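Local atomic coordinates of polycomb protein Pcl (Drosophila melanogaster, PDB entry 5OQD), a protein that acts as a Polycomb group repressor in the Esc/E(z) histone H3 methyltransferase complex, helping to establish silencing of homeotic genes in the early embryo. Residues W92-L96 against R146-L151; R66-F70 against P178-P182; V95-L100 against I118-I122. Residues are numbered along the deposited sequence.

Contact 1 of 3, residues W92-L96 against R146-L151; sequences WVDVL and RLKQTL
This is a buried, largely apolar packing of two helices that cross almost at right angles: the first turn of helix 92-104 against the later part of helix 140-153, in the winged-helix domain. Both segments have regular alpha-helical backbones, with Leu96 N bonded to Trp92 O at 2.9 Å and Leu151 N to Leu147 O at 3.1 Å. The segment axes approach to 9.9 Å at a signed crossing angle of -85°. The register sets Val93 CA 6.4 Å from Thr150 CA and Trp92 CA 7.1 Å from Leu147 CA, and 324 Å² is buried. Leu96, in the m,t rotamer, is the centrepiece of the contact: its long branched side chain brings Leu96 CD1 to 3.8 Å from Thr150 CG2, 3.7 Å from Leu151 CG and 4.0 Å from Leu147 CD2, with Leu96 CD2 3.9 Å from Leu147 CD2. One turn earlier Trp92 (chi1 m, chi2 121°) offers a broad apolar surface. Trp92 CE3 lies 3.8 Å from Leu147 CD2. Trp92 CD1 lies 3.7 Å from Arg146 CG, an aliphatic part of an otherwise exposed residue. Thr150 suits the closest backbone approach because it is compact and can hide its polarity: in the m rotamer OG1 donates to Arg146 O at 2.6 Å, while CG2 packs 3.8 Å from Val93 N. No hydrogen bond links the two segments, so shape and burial hold them. Around this crossing, Trp135 meets the ring of Trp92, Ile122 of helix 114-125 touches Leu96 and Leu147, and Phe158 of strand 158-161 covers Val93, Leu96 and Leu151.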
loop_
_atom_site.group_PDB
_atom_site.type_symbol
_atom_site.label_atom_id
_atom_site.label_comp_id
_atom_site.label_asym_id
_atom_site.label_seq_id
_atom_site.Cartn_x
_atom_site.Cartn_y
_atom_site.Cartn_z
ATOM N N TRP B 92 5.771 -1.853 -8.581
ATOM C CA TRP B 92 6.567 -2.906 -7.963
ATOM C C TRP B 92 7.154 -2.490 -6.624
ATOM O O TRP B 92 7.265 -3.296 -5.723
ATOM C CB TRP B 92 7.672 -3.378 -8.908
ATOM C CG TRP B 92 7.158 -4.272 -9.969
ATOM C CD1 TRP B 92 7.243 -4.083 -11.308
ATOM C CD2 TRP B 92 6.451 -5.496 -9.778
ATOM N NE1 TRP B 92 6.636 -5.113 -11.967
ATOM C CE2 TRP B 92 6.143 -5.997 -11.047
ATOM C CE3 TRP B 92 6.048 -6.217 -8.657
ATOM C CZ2 TRP B 92 5.451 -7.181 -11.227
ATOM C CZ3 TRP B 92 5.367 -7.389 -8.839
ATOM C CH2 TRP B 92 5.074 -7.862 -10.110
ATOM N N VAL B 93 7.551 -1.235 -6.498
ATOM C CA VAL B 93 8.103 -0.764 -5.244
ATOM C C VAL B 93 7.064 -0.898 -4.142
ATOM O O VAL B 93 7.390 -1.241 -3.018
ATOM C CB VAL B 93 8.563 0.700 -5.338
ATOM C CG1 VAL B 93 7.460 1.571 -5.901
ATOM C CG2 VAL B 93 8.995 1.209 -3.979
ATOM N N ASP B 94 5.813 -0.606 -4.470
ATOM C CA ASP B 94 4.712 -0.762 -3.532
ATOM C C ASP B 94 4.496 -2.217 -3.120
ATOM O O ASP B 94 4.243 -2.511 -1.963
ATOM C CB ASP B 94 3.435 -0.161 -4.113
ATOM C CG ASP B 94 3.629 1.260 -4.593
ATOM O OD1 ASP B 94 4.331 2.023 -3.917
ATOM O OD2 ASP B 94 3.080 1.616 -5.646
ATOM N N VAL B 95 4.605 -3.123 -4.078
ATOM C CA VAL B 95 4.509 -4.555 -3.821
ATOM C C VAL B 95 5.642 -5.024 -2.911
ATOM O O VAL B 95 5.421 -5.789 -1.969
ATOM C CB VAL B 95 4.542 -5.357 -5.135
ATOM C CG1 VAL B 95 4.636 -6.849 -4.849
ATOM C CG2 VAL B 95 3.320 -5.040 -5.978
ATOM N N LEU B 96 6.851 -4.553 -3.197
ATOM C CA LEU B 96 8.028 -4.923 -2.418
ATOM C C LEU B 96 7.956 -4.390 -0.991
ATOM O O LEU B 96 8.312 -5.089 -0.043
ATOM C CB LEU B 96 9.299 -4.417 -3.101
ATOM C CG LEU B 96 9.714 -5.147 -4.379
ATOM C CD1 LEU B 96 10.840 -4.408 -5.085
ATOM C CD2 LEU B 96 10.122 -6.577 -4.063
ATOM N N ARG B 146 13.560 -7.261 -12.844
ATOM C CA ARG B 146 12.788 -6.050 -12.599
ATOM C C ARG B 146 12.726 -5.743 -11.103
ATOM O O ARG B 146 12.810 -4.584 -10.698
ATOM C CB ARG B 146 11.377 -6.183 -13.179
ATOM C CG ARG B 146 10.450 -5.024 -12.846
ATOM C CD ARG B 146 11.041 -3.688 -13.277
ATOM N NE ARG B 146 11.046 -3.524 -14.727
ATOM C CZ ARG B 146 11.645 -2.522 -15.360
ATOM N NH1 ARG B 146 12.298 -1.596 -14.672
ATOM N NH2 ARG B 146 11.597 -2.447 -16.683
ATOM N N LEU B 147 12.593 -6.786 -10.289
ATOM C CA LEU B 147 12.540 -6.619 -8.840
ATOM C C LEU B 147 13.905 -6.251 -8.268
ATOM O O LEU B 147 14.000 -5.447 -7.340
ATOM C CB LEU B 147 12.022 -7.891 -8.167
ATOM C CG LEU B 147 10.536 -8.204 -8.347
ATOM C CD1 LEU B 147 10.150 -9.455 -7.572
ATOM C CD2 LEU B 147 9.682 -7.019 -7.922
ATOM N N LYS B 148 14.957 -6.851 -8.820
ATOM C CA LYS B 148 16.322 -6.544 -8.403
ATOM C C LYS B 148 16.648 -5.076 -8.642
ATOM O O LYS B 148 17.234 -4.412 -7.787
ATOM C CB LYS B 148 17.332 -7.425 -9.144
ATOM C CG LYS B 148 17.481 -8.832 -8.586
ATOM C CD LYS B 148 18.523 -9.612 -9.371
ATOM C CE LYS B 148 18.803 -10.964 -8.738
ATOM N NZ LYS B 148 19.727 -11.783 -9.574
ATOM N N GLN B 149 16.261 -4.577 -9.810
ATOM C CA GLN B 149 16.551 -3.200 -10.188
ATOM C C GLN B 149 15.733 -2.208 -9.369
ATOM O O GLN B 149 16.235 -1.150 -8.983
ATOM C CB GLN B 149 16.290 -2.988 -11.678
ATOM C CG GLN B 149 16.721 -1.627 -12.185
ATOM C CD GLN B 149 18.169 -1.322 -11.857
ATOM O OE1 GLN B 149 19.033 -2.196 -11.927
ATOM N NE2 GLN B 149 18.442 -0.078 -11.484
ATOM N N THR B 150 14.475 -2.553 -9.107
ATOM C CA THR B 150 13.588 -1.705 -8.314
ATOM C C THR B 150 14.159 -1.473 -6.919
ATOM O O THR B 150 14.149 -0.352 -6.408
ATOM C CB THR B 150 12.176 -2.321 -8.191
ATOM O OG1 THR B 150 11.646 -2.561 -9.500
ATOM C CG2 THR B 150 11.248 -1.390 -7.433
ATOM N N LEU B 151 14.660 -2.545 -6.313
ATOM C CA LEU B 151 15.270 -2.475 -4.991
ATOM C C LEU B 151 16.524 -1.604 -5.006
ATOM O O LEU B 151 16.878 -0.996 -3.996
ATOM C CB LEU B 151 15.605 -3.879 -4.482
ATOM C CG LEU B 151 14.404 -4.758 -4.125
ATOM C CD1 LEU B 151 14.783 -6.228 -4.107
ATOM C CD2 LEU B 151 13.825 -4.344 -2.781
#

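Contact 2 of 3, residues R66-F70 against P178-P182; sequences RGDMF and PPHIP
Pro178 begins the second strip of chain, its CA 5.3 Å from Gly67 CA. Neither segment is a regular helix or strand. Gly67 has phi/psi of 105/-14, where a CB would jam against the preceding carbonyl and also clash with Pro179 CD, so only glycine suits this place. Pro179 turns its ring inward: CG lies 3.6 Å from Gly67 O and CB 4.0 Å from Phe70 CZ. A water donates to Gly67 O at 2.6 Å and Pro179 O at 2.8 Å, supplying the hydrogens that two facing carbonyls lack. The contact is a seam between domains, for 66-70 belongs to the second PHD finger and 178-182 follows the last strand of the winged-helix sheet. His180 points its CB away and contributes its carbonyl, O being 3.7 Å from Phe70 CE2. Ile181 (-134/130, rotamer m,t) buries the most surface here (81 Å²): CD1 sits 3.7 Å from the centroid of the Phe70 ring, 7° off its normal, a CH-pi contact, and 3.4 Å from Met69 CB. Phe70 N closes an Asx turn by donating to Asp68 OD1 (3.3 Å); Asp68 also forms a salt bridge with Arg87. Pro182 touches Leu203.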
loop_
_atom_site.group_PDB
_atom_site.type_symbol
_atom_site.label_atom_id
_atom_site.label_comp_id
_atom_site.label_asym_id
_atom_site.label_seq_id
_atom_site.Cartn_x
_atom_site.Cartn_y
_atom_site.Cartn_z
ATOM N N ARG B 66 -1.304 -5.929 5.578
ATOM C CA ARG B 66 -0.847 -4.896 6.499
ATOM C C ARG B 66 0.033 -3.878 5.781
ATOM O O ARG B 66 1.086 -4.221 5.244
ATOM C CB ARG B 66 -0.094 -5.522 7.674
ATOM C CG ARG B 66 -0.212 -4.732 8.964
ATOM C CD ARG B 66 0.315 -5.517 10.153
ATOM N NE ARG B 66 -0.114 -4.928 11.419
ATOM C CZ ARG B 66 0.543 -3.966 12.057
ATOM N NH1 ARG B 66 1.667 -3.477 11.548
ATOM N NH2 ARG B 66 0.075 -3.490 13.203
ATOM N N GLY B 67 -0.416 -2.627 5.764
ATOM C CA GLY B 67 0.306 -1.562 5.093
ATOM C C GLY B 67 -0.346 -1.154 3.787
ATOM O O GLY B 67 -0.056 -0.089 3.243
ATOM N N ASP B 68 -1.264 -1.980 3.302
ATOM C CA ASP B 68 -1.887 -1.736 2.014
ATOM C C ASP B 68 -3.090 -0.829 2.162
ATOM O O ASP B 68 -4.161 -1.254 2.553
ATOM C CB ASP B 68 -2.322 -3.059 1.396
ATOM C CG ASP B 68 -3.030 -2.882 0.081
ATOM O OD1 ASP B 68 -3.142 -1.742 -0.382
ATOM O OD2 ASP B 68 -3.472 -3.888 -0.498
ATOM N N MET B 69 -2.891 0.435 1.835
ATOM C CA MET B 69 -3.938 1.430 1.928
ATOM C C MET B 69 -4.161 2.128 0.606
ATOM O O MET B 69 -4.596 3.268 0.576
ATOM C CB MET B 69 -3.609 2.452 3.003
ATOM C CG MET B 69 -3.807 1.928 4.406
ATOM S SD MET B 69 -2.861 2.857 5.619
ATOM C CE MET B 69 -3.506 4.509 5.383
ATOM N N PHE B 70 -3.851 1.457 -0.490
ATOM C CA PHE B 70 -3.817 2.130 -1.767
ATOM C C PHE B 70 -5.216 2.253 -2.335
ATOM O O PHE B 70 -5.597 1.543 -3.254
ATOM C CB PHE B 70 -2.913 1.377 -2.733
ATOM C CG PHE B 70 -1.469 1.399 -2.345
ATOM C CD1 PHE B 70 -0.957 0.453 -1.492
ATOM C CD2 PHE B 70 -0.626 2.368 -2.839
ATOM C CE1 PHE B 70 0.370 0.474 -1.134
ATOM C CE2 PHE B 70 0.701 2.396 -2.486
ATOM C CZ PHE B 70 1.201 1.446 -1.633
ATOM N N PRO B 178 5.549 1.975 7.142
ATOM C CA PRO B 178 4.694 1.278 6.176
ATOM C C PRO B 178 4.901 1.821 4.761
ATOM O O PRO B 178 5.630 2.801 4.607
ATOM C CB PRO B 178 3.282 1.579 6.691
ATOM C CG PRO B 178 3.410 2.903 7.331
ATOM C CD PRO B 178 4.773 2.916 7.971
ATOM N N PRO B 179 4.293 1.185 3.740
ATOM C CA PRO B 179 4.413 1.674 2.361
ATOM C C PRO B 179 4.068 3.153 2.196
ATOM O O PRO B 179 3.102 3.638 2.785
ATOM C CB PRO B 179 3.411 0.804 1.601
ATOM C CG PRO B 179 3.423 -0.481 2.338
ATOM C CD PRO B 179 3.610 -0.122 3.792
ATOM N N HIS B 180 4.888 3.857 1.427
ATOM C CA HIS B 180 4.585 5.233 1.122
ATOM C C HIS B 180 3.344 5.212 0.254
ATOM O O HIS B 180 3.254 4.451 -0.709
ATOM C CB HIS B 180 5.745 5.889 0.374
ATOM C CG HIS B 180 6.993 6.022 1.191
ATOM N ND1 HIS B 180 7.896 4.992 1.343
ATOM C CD2 HIS B 180 7.487 7.064 1.901
ATOM C CE1 HIS B 180 8.894 5.393 2.112
ATOM N NE2 HIS B 180 8.669 6.648 2.463
ATOM N N ILE B 181 2.390 6.062 0.598
ATOM C CA ILE B 181 1.192 6.248 -0.212
ATOM C C ILE B 181 0.886 7.734 -0.378
ATOM O O ILE B 181 0.863 8.477 0.602
ATOM C CB ILE B 181 -0.021 5.530 0.414
ATOM C CG1 ILE B 181 0.288 4.043 0.589
ATOM C CG2 ILE B 181 -1.271 5.725 -0.434
ATOM C CD1 ILE B 181 -0.871 3.232 1.106
ATOM N N PRO B 182 0.662 8.175 -1.626
ATOM C CA PRO B 182 0.370 9.587 -1.891
ATOM C C PRO B 182 -0.939 10.040 -1.254
ATOM O O PRO B 182 -1.957 9.357 -1.367
ATOM C CB PRO B 182 0.285 9.649 -3.421
ATOM C CG PRO B 182 -0.044 8.257 -3.839
ATOM C CD PRO B 182 0.674 7.375 -2.863
HETATM O O HOH W 1 0.932 2.209 3.863
#

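Contact 3 of 3, residues V95-L100 against I118-I122; sequences VLHIAL and IWPFI
Val95 opens the packing of helix 92-104 on helix 114-125: in the t rotamer its CG1 lies 3.8 Å from Ile122 CD1. Both segments are helical, the second kinked because Pro120 has no N-H to bond to the turn before. Their axes pass 10.0 Å apart at a signed crossing angle of 109°, and the segments bury 328 Å² between them. Leu96 (m,t) reaches across from the flank, its CD2 3.7 Å from Ile122 CD1 and 3.9 Å from Ile118 CG2. His97 faces another way and bonds through NE2 to Gly177 O. Ala99 sits at the closest backbone approach, its CA 6.5 Å from Ile118 CA, where a single methyl leaves room: CB is 3.8 Å from Phe121 CD2. The Phe121 ring (chi1 t) also makes an off-centre CH-pi contact with Ala99 CA. Leu100 points its CB away, yet the m,t rotamer swings CD2 back to 3.7 Å from Ile118 CD1. The beta-branched Ile118 and Ile122, one turn apart, fill the space between the helices. Such steeply crossed helices, held by apolar side chains and backed by a small antiparallel sheet, are the hydrophobic core of a winged-helix domain.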
loop_
_atom_site.group_PDB
_atom_site.type_symbol
_atom_site.label_atom_id
_atom_site.label_comp_id
_atom_site.label_asym_id
_atom_site.label_seq_id
_atom_site.Cartn_x
_atom_site.Cartn_y
_atom_site.Cartn_z
ATOM N N VAL B 95 4.605 -3.123 -4.078
ATOM C CA VAL B 95 4.509 -4.555 -3.821
ATOM C C VAL B 95 5.642 -5.024 -2.911
ATOM O O VAL B 95 5.421 -5.789 -1.969
ATOM C CB VAL B 95 4.542 -5.357 -5.135
ATOM C CG1 VAL B 95 4.636 -6.849 -4.849
ATOM C CG2 VAL B 95 3.320 -5.040 -5.978
ATOM N N LEU B 96 6.851 -4.553 -3.197
ATOM C CA LEU B 96 8.028 -4.923 -2.418
ATOM C C LEU B 96 7.956 -4.390 -0.991
ATOM O O LEU B 96 8.312 -5.089 -0.043
ATOM C CB LEU B 96 9.299 -4.417 -3.101
ATOM C CG LEU B 96 9.714 -5.147 -4.379
ATOM C CD1 LEU B 96 10.840 -4.408 -5.085
ATOM C CD2 LEU B 96 10.122 -6.577 -4.063
ATOM N N HIS B 97 7.499 -3.150 -0.843
ATOM C CA HIS B 97 7.368 -2.547 0.478
ATOM C C HIS B 97 6.295 -3.273 1.284
ATOM O O HIS B 97 6.469 -3.519 2.475
ATOM C CB HIS B 97 7.041 -1.053 0.371
ATOM C CG HIS B 97 7.294 -0.288 1.632
ATOM N ND1 HIS B 97 7.888 0.956 1.641
ATOM C CD2 HIS B 97 7.036 -0.590 2.927
ATOM C CE1 HIS B 97 7.988 1.385 2.887
ATOM N NE2 HIS B 97 7.479 0.465 3.686
ATOM N N ILE B 98 5.189 -3.611 0.626
ATOM C CA ILE B 98 4.125 -4.391 1.253
ATOM C C ILE B 98 4.648 -5.756 1.691
ATOM O O ILE B 98 4.355 -6.223 2.792
ATOM C CB ILE B 98 2.925 -4.578 0.300
ATOM C CG1 ILE B 98 2.116 -3.283 0.198
ATOM C CG2 ILE B 98 2.025 -5.712 0.773
ATOM C CD1 ILE B 98 0.982 -3.352 -0.805
ATOM N N ALA B 99 5.437 -6.382 0.822
ATOM C CA ALA B 99 6.008 -7.693 1.107
ATOM C C ALA B 99 6.916 -7.655 2.332
ATOM O O ALA B 99 6.771 -8.463 3.247
ATOM C CB ALA B 99 6.774 -8.209 -0.103
ATOM N N LEU B 100 7.846 -6.705 2.346
ATOM C CA LEU B 100 8.811 -6.590 3.435
ATOM C C LEU B 100 8.160 -6.143 4.743
ATOM O O LEU B 100 8.649 -6.463 5.826
ATOM C CB LEU B 100 9.927 -5.618 3.049
ATOM C CG LEU B 100 10.850 -6.079 1.918
ATOM C CD1 LEU B 100 11.823 -4.980 1.530
ATOM C CD2 LEU B 100 11.600 -7.337 2.325
ATOM N N ILE B 118 11.007 -13.277 -0.239
ATOM C CA ILE B 118 10.337 -12.157 -0.892
ATOM C C ILE B 118 9.705 -12.707 -2.167
ATOM O O ILE B 118 8.539 -12.439 -2.455
ATOM C CB ILE B 118 11.281 -11.001 -1.266
ATOM C CG1 ILE B 118 12.057 -10.528 -0.036
ATOM C CG2 ILE B 118 10.501 -9.852 -1.891
ATOM C CD1 ILE B 118 13.075 -9.451 -0.335
ATOM N N TRP B 119 10.487 -13.472 -2.924
ATOM C CA TRP B 119 10.041 -14.047 -4.192
ATOM C C TRP B 119 8.760 -14.892 -4.087
ATOM O O TRP B 119 7.849 -14.709 -4.895
ATOM C CB TRP B 119 11.174 -14.882 -4.804
ATOM C CG TRP B 119 10.856 -15.519 -6.118
ATOM C CD1 TRP B 119 10.749 -16.855 -6.375
ATOM C CD2 TRP B 119 10.618 -14.850 -7.361
ATOM N NE1 TRP B 119 10.458 -17.060 -7.701
ATOM C CE2 TRP B 119 10.370 -15.845 -8.329
ATOM C CE3 TRP B 119 10.587 -13.508 -7.751
ATOM C CZ2 TRP B 119 10.094 -15.539 -9.660
ATOM C CZ3 TRP B 119 10.315 -13.207 -9.072
ATOM C CH2 TRP B 119 10.072 -14.218 -10.011
ATOM N N PRO B 120 8.695 -15.802 -3.132
ATOM C CA PRO B 120 7.505 -16.642 -3.006
ATOM C C PRO B 120 6.278 -15.817 -2.676
ATOM O O PRO B 120 5.220 -16.020 -3.263
ATOM C CB PRO B 120 7.849 -17.548 -1.828
ATOM C CG PRO B 120 9.333 -17.609 -1.825
ATOM C CD PRO B 120 9.786 -16.252 -2.257
ATOM N N PHE B 121 6.436 -14.874 -1.759
ATOM C CA PHE B 121 5.313 -14.112 -1.246
ATOM C C PHE B 121 4.632 -13.281 -2.320
ATOM O O PHE B 121 3.415 -13.252 -2.409
ATOM C CB PHE B 121 5.791 -13.221 -0.108
ATOM C CG PHE B 121 4.770 -12.234 0.362
ATOM C CD1 PHE B 121 4.171 -12.377 1.596
ATOM C CD2 PHE B 121 4.420 -11.157 -0.423
ATOM C CE1 PHE B 121 3.236 -11.468 2.035
ATOM C CE2 PHE B 121 3.484 -10.246 0.008
ATOM C CZ PHE B 121 2.892 -10.401 1.240
ATOM N N ILE B 122 5.424 -12.626 -3.154
ATOM C CA ILE B 122 4.888 -11.842 -4.253
ATOM C C ILE B 122 4.167 -12.757 -5.223
ATOM O O ILE B 122 3.121 -12.417 -5.763
ATOM C CB ILE B 122 5.996 -11.084 -4.996
ATOM C CG1 ILE B 122 6.629 -10.043 -4.080
ATOM C CG2 ILE B 122 5.441 -10.412 -6.237
ATOM C CD1 ILE B 122 7.647 -9.174 -4.771
#

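All three contacts meet around helix 92-104. Contacts 1 and 3 both use it and share Val95 and Leu96; their centres are 9 Å apart, and Ile122 of contact 3 touches Trp92 and Leu147 of contact 1, so helices 92-104, 114-125 and 140-153 form one continuous winged-helix core. Contact 2 lies nearer the centre of the folded chain (about 3 Å between centres), its own centre 15 Å from that of contact 1 and 13 Å from that of contact 3. Its segments flank the other two in sequence: PHD-finger residues 66-70 come before, residues 178-182 after. Phe70 and Pro179 both touch Ile98, and Phe70 also meets Asp94, tying the finger to the winged-helix domain through a shared helix.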